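PDB 1W7C: lysyl oxidase from Pichia pastoris, which probably oxidises primary amines, among them the side-chain amines of lysines, with the help of a copper ion and a topaquinone cofactor. Local coordinates for residues W304-F309 and T325-R330; S368-Y373 and E726-G731; V491-V496 and V645-L650. All coordinates share one frame; numbering follows the deposited sequence.

Contact 1: residues W304-F309 and T325-R330; sequences WMDWGF and TFKGER
Met305 meets Phe326 through its carbonyl oxygen, which lies 3.9 Å from Phe326 CE2 and is also hydrogen-bonded by Arg275 of the second subunit. Asp306 O accepts the Lys327 N-H at 2.9 Å. Asp306 OD1, met nearly along its C-O bond, forms a salt bridge of 2.7 Å with Lys327 NZ; a bend in the last torsion (chi4 -73°) brings the lysine nitrogen there, and Asp688 shares it. A water ties Asp306 O to Thr325 OG1 and to Gly328 N. Trp307 turns one face to Phe326, whose CD2 rests 3.6 Å from Trp307 CE2 while its CB lies above the six-membered ring; the two ring planes are inclined at 49°. The indole NE1 is engaged by Phe447 O. Gly308 then closes a hydrogen-bonded antiparallel pair with Thr325: Gly308 N to Thr325 O is 3.0 Å, and Thr325 N to Gly308 O is a nearly straight 2.8 Å. Type I' turns, Trp304-Trp307 leading into one strand and Phe326-Glu329 out of the other, lie at the same end of this pairing; such two-residue loops are characteristic of tight hairpins, here in an antiparallel beta meander of the enzyme domain.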
# COMPACT_ATOMS: atom_id res chain seq x y z
N TRP A 304 11.22 11.79 -18.27
CA TRP A 304 9.83 12.09 -17.99
C TRP A 304 9.76 13.13 -16.89
O TRP A 304 10.18 12.86 -15.77
CB TRP A 304 9.06 10.84 -17.60
CG TRP A 304 7.64 11.12 -17.14
CD1 TRP A 304 6.53 11.29 -17.92
CD2 TRP A 304 7.19 11.19 -15.78
NE1 TRP A 304 5.43 11.51 -17.14
CE2 TRP A 304 5.79 11.44 -15.82
CE3 TRP A 304 7.80 11.10 -14.53
CZ2 TRP A 304 5.02 11.60 -14.67
CZ3 TRP A 304 7.03 11.27 -13.41
CH2 TRP A 304 5.67 11.49 -13.48
N MET A 305 9.15 14.28 -17.19
CA MET A 305 8.82 15.28 -16.16
C MET A 305 9.97 15.51 -15.18
O MET A 305 9.76 15.55 -13.98
CB MET A 305 7.52 14.89 -15.43
CG MET A 305 6.37 14.69 -16.37
SD MET A 305 5.97 16.21 -17.30
CE MET A 305 5.25 15.48 -18.73
N ASP A 306 11.15 15.76 -15.75
CA ASP A 306 12.39 16.11 -15.06
C ASP A 306 13.13 14.93 -14.44
O ASP A 306 14.15 15.15 -13.78
CB ASP A 306 12.21 17.24 -14.03
CG ASP A 306 11.99 18.59 -14.66
OD1 ASP A 306 11.44 19.48 -13.97
OD2 ASP A 306 12.37 18.84 -15.79
N TRP A 307 12.61 13.71 -14.61
CA TRP A 307 13.36 12.50 -14.27
C TRP A 307 14.18 12.05 -15.47
O TRP A 307 13.77 12.21 -16.62
CB TRP A 307 12.41 11.37 -13.92
CG TRP A 307 11.68 11.49 -12.63
CD1 TRP A 307 10.45 12.00 -12.44
CD2 TRP A 307 12.08 10.98 -11.37
NE1 TRP A 307 10.03 11.84 -11.14
CE2 TRP A 307 11.03 11.21 -10.45
CE3 TRP A 307 13.23 10.34 -10.89
CZ2 TRP A 307 11.09 10.79 -9.11
CZ3 TRP A 307 13.30 9.95 -9.59
CH2 TRP A 307 12.25 10.19 -8.70
N GLY A 308 15.32 11.43 -15.18
CA GLY A 308 16.11 10.75 -16.17
C GLY A 308 16.75 9.51 -15.57
O GLY A 308 17.05 9.49 -14.36
N PHE A 309 17.00 8.50 -16.39
CA PHE A 309 17.69 7.28 -15.95
C PHE A 309 18.03 6.40 -17.14
O PHE A 309 17.42 6.53 -18.19
CB PHE A 309 16.88 6.47 -14.90
CG PHE A 309 15.50 6.07 -15.35
CD1 PHE A 309 14.41 6.86 -15.01
CD2 PHE A 309 15.28 4.96 -16.17
CE1 PHE A 309 13.13 6.53 -15.44
CE2 PHE A 309 13.99 4.62 -16.60
CZ PHE A 309 12.93 5.41 -16.24
N THR A 325 18.19 10.50 -12.00
CA THR A 325 18.22 11.92 -11.71
C THR A 325 16.83 12.53 -11.64
O THR A 325 15.92 12.08 -12.33
CB THR A 325 19.03 12.68 -12.79
OG1 THR A 325 18.34 12.66 -14.04
CG2 THR A 325 20.43 12.05 -12.92
N PHE A 326 16.69 13.56 -10.82
CA PHE A 326 15.45 14.34 -10.76
C PHE A 326 15.85 15.81 -10.71
O PHE A 326 16.73 16.20 -9.93
CB PHE A 326 14.59 13.94 -9.56
CG PHE A 326 13.31 14.72 -9.48
CD1 PHE A 326 13.08 15.65 -8.49
CD2 PHE A 326 12.34 14.51 -10.43
CE1 PHE A 326 11.88 16.38 -8.46
CE2 PHE A 326 11.15 15.23 -10.39
CZ PHE A 326 10.92 16.16 -9.39
N LYS A 327 15.26 16.60 -11.59
CA LYS A 327 15.60 18.03 -11.74
C LYS A 327 17.10 18.26 -11.80
O LYS A 327 17.64 19.16 -11.15
CB LYS A 327 14.88 18.86 -10.67
CG LYS A 327 13.37 18.87 -10.89
CD LYS A 327 12.64 19.84 -9.97
CE LYS A 327 11.17 19.95 -10.38
NZ LYS A 327 11.03 20.73 -11.64
N GLY A 328 17.78 17.41 -12.56
CA GLY A 328 19.19 17.61 -12.88
C GLY A 328 20.19 17.13 -11.84
O GLY A 328 21.37 17.35 -12.00
N GLU A 329 19.71 16.49 -10.78
CA GLU A 329 20.60 15.97 -9.76
C GLU A 329 20.40 14.47 -9.60
O GLU A 329 19.27 13.99 -9.50
CB GLU A 329 20.34 16.65 -8.40
CG GLU A 329 20.53 18.17 -8.40
CD GLU A 329 20.38 18.75 -7.00
OE1 GLU A 329 19.26 19.10 -6.62
OE2 GLU A 329 21.37 18.80 -6.25
N ARG A 330 21.50 13.71 -9.54
CA ARG A 330 21.42 12.30 -9.25
C ARG A 330 20.95 12.09 -7.81
O ARG A 330 21.51 12.66 -6.90
CB ARG A 330 22.79 11.64 -9.39
CG ARG A 330 22.80 10.18 -9.12
CD ARG A 330 24.19 9.54 -9.19
NE ARG A 330 24.77 9.85 -10.49
CZ ARG A 330 25.72 10.76 -10.76
NH1 ARG A 330 26.42 11.33 -9.80
NH2 ARG A 330 25.99 11.02 -12.02
O HOH W 1 16.83 15.07 -14.19

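Contact 2: residues S368-Y373 and E726-G731; sequences SLVPGY and EDYTYG
Ser368-Pro371 runs past Tyr728-Gly731 with end-to-end directions 157° apart, and the two backbones come nearest at Val370 and Tyr728, whose CA atoms are 6.3 Å apart. Neither run is a strand here, and the contact illustrates how a single aromatic ring, helped by water, can join two loops. The Tyr728 side chain, its CG anti to the backbone N (chi1 -180°), reaches across the other loop. Val370 CG2 sits over one ring face, 3.7 Å from Tyr728 CE1 and displaced toward the rim. The Ser368 carbonyl approaches the ring at its edge, with its O 3.4 Å from Tyr728 CE1, while Leu369 O comes obliquely to within 3.2 Å of Tyr728 CD1. Farther back, Pro371 CD packs 3.8 Å from Tyr728 CB. Polar links between the loops pass through water. One molecule joins Ser368 O to Tyr728 OH, at 2.7 Å from each; another joins Ser368 N to Thr729 O; a third connects Ser368 OG with Asp727 O and Thr729 N. Both hydroxyls have further protein partners: Ser368 OG bonds to Thr396 O, and Tyr728 OH to Ser419 OG of the second subunit. An alanine in place of Tyr728 would probably leave the Val370 methyl without its ring face and Ser419 of the second subunit without its hydroxyl mate, opening a gap between the loops. Tyr695 of the second subunit meets the Tyr728 ring edge-to-face, placing this junction at the dimer interface. The first loop follows helix 358-361 and leads to strand 380-388, against whose Tyr381 both Leu369 and Pro371 lie. The second runs from strand 716-720 to strand 734-737, which pairs with strand 391-405, whose Leu397 shares backbone hydrogen bonds with Leu369.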
# COMPACT_ATOMS: atom_id res chain seq x y z
N SER A 368 8.03 -12.70 -22.95
CA SER A 368 7.53 -11.37 -23.34
C SER A 368 6.28 -11.00 -22.52
O SER A 368 5.56 -11.87 -22.02
CB SER A 368 7.16 -11.36 -24.82
OG SER A 368 8.27 -11.58 -25.65
N LEU A 369 6.03 -9.69 -22.44
CA LEU A 369 4.80 -9.12 -21.90
C LEU A 369 3.67 -9.25 -22.92
O LEU A 369 3.88 -9.13 -24.12
CB LEU A 369 5.02 -7.63 -21.58
CG LEU A 369 5.99 -7.34 -20.46
CD1 LEU A 369 6.53 -5.93 -20.56
CD2 LEU A 369 5.35 -7.59 -19.15
N VAL A 370 2.45 -9.47 -22.42
CA VAL A 370 1.23 -9.55 -23.25
C VAL A 370 0.67 -8.15 -23.39
O VAL A 370 0.17 -7.58 -22.42
CB VAL A 370 0.20 -10.46 -22.63
CG1 VAL A 370 -1.05 -10.49 -23.48
CG2 VAL A 370 0.81 -11.90 -22.41
N PRO A 371 0.72 -7.58 -24.59
CA PRO A 371 0.20 -6.23 -24.80
C PRO A 371 -1.26 -6.09 -24.37
O PRO A 371 -2.05 -7.03 -24.52
CB PRO A 371 0.32 -6.03 -26.35
CG PRO A 371 1.47 -6.92 -26.72
CD PRO A 371 1.29 -8.13 -25.85
N GLY A 372 -1.59 -4.91 -23.85
CA GLY A 372 -2.94 -4.56 -23.45
C GLY A 372 -3.34 -5.09 -22.09
O GLY A 372 -4.17 -4.47 -21.43
N TYR A 373 -2.76 -6.21 -21.67
CA TYR A 373 -3.14 -6.89 -20.45
C TYR A 373 -2.08 -6.76 -19.37
O TYR A 373 -2.34 -6.36 -18.25
CB TYR A 373 -3.44 -8.36 -20.75
CG TYR A 373 -4.73 -8.54 -21.51
CD1 TYR A 373 -4.78 -8.41 -22.89
CD2 TYR A 373 -5.93 -8.78 -20.83
CE1 TYR A 373 -5.98 -8.54 -23.56
CE2 TYR A 373 -7.14 -8.92 -21.52
CZ TYR A 373 -7.15 -8.78 -22.88
OH TYR A 373 -8.29 -8.94 -23.63
N GLU A 726 0.18 -8.71 -32.25
CA GLU A 726 0.95 -9.44 -33.25
C GLU A 726 2.44 -9.57 -32.91
O GLU A 726 3.11 -10.47 -33.42
CB GLU A 726 0.79 -8.80 -34.65
CG GLU A 726 1.52 -7.47 -34.84
CD GLU A 726 0.82 -6.28 -34.18
OE1 GLU A 726 -0.33 -6.42 -33.72
OE2 GLU A 726 1.44 -5.18 -34.12
N ASP A 727 2.94 -8.69 -32.05
CA ASP A 727 4.33 -8.70 -31.61
C ASP A 727 4.59 -9.74 -30.50
O ASP A 727 5.74 -10.02 -30.17
CB ASP A 727 4.76 -7.31 -31.09
CG ASP A 727 4.84 -6.25 -32.17
OD1 ASP A 727 4.72 -6.59 -33.36
OD2 ASP A 727 5.06 -5.05 -31.89
N TYR A 728 3.53 -10.28 -29.88
CA TYR A 728 3.68 -11.28 -28.82
C TYR A 728 3.75 -12.68 -29.40
O TYR A 728 2.77 -13.19 -29.99
CB TYR A 728 2.54 -11.18 -27.82
CG TYR A 728 2.64 -12.19 -26.70
CD1 TYR A 728 3.47 -11.96 -25.62
CD2 TYR A 728 1.91 -13.37 -26.73
CE1 TYR A 728 3.59 -12.87 -24.58
CE2 TYR A 728 2.01 -14.28 -25.67
CZ TYR A 728 2.86 -14.02 -24.61
OH TYR A 728 2.97 -14.91 -23.57
N THR A 729 4.93 -13.26 -29.28
CA THR A 729 5.11 -14.66 -29.54
C THR A 729 5.54 -15.32 -28.24
O THR A 729 6.43 -14.84 -27.49
CB THR A 729 6.10 -14.96 -30.70
OG1 THR A 729 6.41 -16.36 -30.70
CG2 THR A 729 7.47 -14.26 -30.52
N TYR A 730 4.93 -16.47 -27.99
CA TYR A 730 5.25 -17.31 -26.84
C TYR A 730 6.70 -17.76 -26.90
O TYR A 730 7.28 -17.94 -27.97
CB TYR A 730 4.31 -18.52 -26.80
CG TYR A 730 4.49 -19.40 -25.58
CD1 TYR A 730 3.75 -19.19 -24.42
CD2 TYR A 730 5.43 -20.43 -25.58
CE1 TYR A 730 3.94 -19.99 -23.29
CE2 TYR A 730 5.62 -21.24 -24.48
CZ TYR A 730 4.88 -21.02 -23.33
OH TYR A 730 5.09 -21.82 -22.24
N GLY A 731 7.29 -17.93 -25.73
CA GLY A 731 8.62 -18.49 -25.61
C GLY A 731 9.57 -17.56 -24.90
O GLY A 731 9.25 -16.38 -24.63
O HOH W 2 3.94 -13.91 -21.27
O HOH W 3 7.36 -14.75 -24.93
O HOH W 4 7.14 -11.81 -28.14
O HOH W 5 10.85 -13.44 -24.81

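Contact 3: residues V491-V496 and V645-L650; sequences VLNYKV and VAWVNL
Lys495 lays its aliphatic chain over one face of the Trp647 indole, CG standing 3.6 Å from Trp647 CZ3 in a CH-pi contact with the six-membered ring. Its CG is anti to the backbone N (chi1 -173°) and the rest is fully extended, carrying the chain alongside the ring and its NZ beyond, to a salt bridge with Glu334 and a hydrogen bond to Leu612 O. Val645 CG1 covers part of the same indole face and touches Lys495 CG at 3.7 Å. At the edge of the indole lies Asn493 OD1, the amide and ring planes only 10° apart; this oxygen bonds to Ser614 OG, and Trp647 NE1 to Thr605 OG1. The other end of the Asn493 amide gives a nearly straight hydrogen bond from ND2 to Asn649 OD1, 2.7 Å long, while Asn649 ND2 bonds to Trp597 O and Ser600 O. On the opposite sheet face Tyr494 CE1 meets Leu650 CD1 at 3.8 Å, and Val496 CG2 meets Val648 CG2 at the same distance. Six backbone hydrogen bonds join the antiparallel strands, two at each of the pairs Leu492-Leu650, Tyr494-Val648 and Val496-Ala646. These strands also connect metal sites: His488, His490 and His654 bind copper at one end, Asp497, Leu498, Asp643 and Ile644 calcium at the other. Polar side-chain bonds across the pair are confined to the face of Asn493, Lys495, Trp647 and Asn649, while the contacts of the other face are apolar; both asparagine amides and the lysine nitrogen have partners, and the lysine, paired with Glu334, is likely to keep its charge.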
# COMPACT_ATOMS: atom_id res chain seq x y z
N VAL A 491 10.93 -13.52 -0.21
CA VAL A 491 11.69 -12.35 0.21
C VAL A 491 12.54 -11.88 -0.96
O VAL A 491 13.14 -12.71 -1.67
CB VAL A 491 12.55 -12.55 1.48
CG1 VAL A 491 12.89 -11.20 2.10
CG2 VAL A 491 11.87 -13.45 2.49
N LEU A 492 12.58 -10.59 -1.20
CA LEU A 492 13.26 -9.96 -2.35
C LEU A 492 14.20 -8.91 -1.78
O LEU A 492 13.79 -8.14 -0.91
CB LEU A 492 12.27 -9.25 -3.30
CG LEU A 492 11.32 -10.10 -4.09
CD1 LEU A 492 10.11 -10.46 -3.27
CD2 LEU A 492 10.88 -9.37 -5.37
N ASN A 493 15.43 -8.84 -2.29
CA ASN A 493 16.43 -7.86 -1.89
C ASN A 493 16.65 -6.87 -3.02
O ASN A 493 16.87 -7.27 -4.16
CB ASN A 493 17.76 -8.54 -1.56
CG ASN A 493 18.76 -7.61 -0.96
OD1 ASN A 493 19.80 -7.35 -1.57
ND2 ASN A 493 18.51 -7.14 0.27
N TYR A 494 16.63 -5.58 -2.67
CA TYR A 494 16.97 -4.52 -3.60
C TYR A 494 18.20 -3.75 -3.11
O TYR A 494 18.28 -3.31 -1.98
CB TYR A 494 15.81 -3.53 -3.72
CG TYR A 494 14.56 -4.08 -4.38
CD1 TYR A 494 13.65 -4.83 -3.64
CD2 TYR A 494 14.27 -3.85 -5.71
CE1 TYR A 494 12.51 -5.35 -4.24
CE2 TYR A 494 13.16 -4.34 -6.30
CZ TYR A 494 12.27 -5.09 -5.55
OH TYR A 494 11.11 -5.56 -6.14
N LYS A 495 19.15 -3.55 -4.02
CA LYS A 495 20.28 -2.67 -3.78
C LYS A 495 19.85 -1.26 -4.14
O LYS A 495 19.51 -0.98 -5.30
CB LYS A 495 21.47 -3.10 -4.62
CG LYS A 495 22.74 -2.34 -4.32
CD LYS A 495 23.83 -2.75 -5.31
CE LYS A 495 25.20 -2.12 -4.99
NZ LYS A 495 26.16 -2.46 -6.09
N VAL A 496 19.79 -0.37 -3.15
CA VAL A 496 19.31 0.99 -3.32
C VAL A 496 20.47 1.91 -2.97
O VAL A 496 20.67 2.30 -1.80
CB VAL A 496 18.08 1.27 -2.41
CG1 VAL A 496 17.52 2.65 -2.67
CG2 VAL A 496 16.97 0.22 -2.60
N VAL A 645 24.99 2.43 0.97
CA VAL A 645 24.05 1.65 0.17
C VAL A 645 23.01 1.06 1.15
O VAL A 645 23.37 0.56 2.23
CB VAL A 645 24.76 0.45 -0.53
CG1 VAL A 645 23.79 -0.41 -1.30
CG2 VAL A 645 25.88 0.95 -1.40
N ALA A 646 21.73 1.18 0.79
CA ALA A 646 20.67 0.52 1.53
C ALA A 646 20.26 -0.72 0.75
O ALA A 646 19.98 -0.67 -0.41
CB ALA A 646 19.47 1.43 1.74
N TRP A 647 20.23 -1.84 1.46
CA TRP A 647 19.79 -3.13 0.89
C TRP A 647 18.43 -3.36 1.55
O TRP A 647 18.36 -3.65 2.76
CB TRP A 647 20.81 -4.24 1.27
CG TRP A 647 22.23 -3.95 0.85
CD1 TRP A 647 23.12 -3.27 1.59
CD2 TRP A 647 22.93 -4.37 -0.34
NE1 TRP A 647 24.31 -3.17 0.92
CE2 TRP A 647 24.23 -3.84 -0.27
CE3 TRP A 647 22.57 -5.08 -1.49
CZ2 TRP A 647 25.20 -4.05 -1.25
CZ3 TRP A 647 23.53 -5.31 -2.47
CH2 TRP A 647 24.83 -4.78 -2.36
N VAL A 648 17.37 -3.17 0.75
CA VAL A 648 16.02 -3.08 1.23
C VAL A 648 15.24 -4.31 0.83
O VAL A 648 15.25 -4.70 -0.33
CB VAL A 648 15.30 -1.82 0.69
CG1 VAL A 648 13.93 -1.74 1.26
CG2 VAL A 648 16.12 -0.57 1.02
N ASN A 649 14.58 -4.96 1.79
CA ASN A 649 13.81 -6.15 1.52
C ASN A 649 12.30 -5.92 1.46
O ASN A 649 11.74 -5.11 2.22
CB ASN A 649 14.09 -7.22 2.57
CG ASN A 649 15.51 -7.67 2.54
OD1 ASN A 649 16.12 -7.73 1.46
ND2 ASN A 649 16.07 -7.98 3.71
N LEU A 650 11.67 -6.66 0.56
CA LEU A 650 10.21 -6.81 0.47
C LEU A 650 9.89 -8.26 0.62
O LEU A 650 10.64 -9.12 0.17
CB LEU A 650 9.73 -6.29 -0.89
CG LEU A 650 9.83 -4.79 -1.12
CD1 LEU A 650 9.27 -4.42 -2.46
CD2 LEU A 650 9.14 -4.02 -0.02

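Contacts 1 and 3 belong to the same connected array of strands in the enzyme domain, since strand 329-344, entered by contact 1, is a neighbour of strand 488-498 in contact 3; their centres are about 22 Å apart. Contact 2 stands about 30 Å from either, centre to centre, and none of the three touches another. Along the chain contact 1 closes first, after only a short hairpin; contact 2 then opens, and contact 3 is nested wholly within the long loop it closes. Contacts 1 and 2 both reach the second subunit and so take part in dimer packing, whereas neither segment of contact 3 is touched by another chain, and all its touching residues are buried.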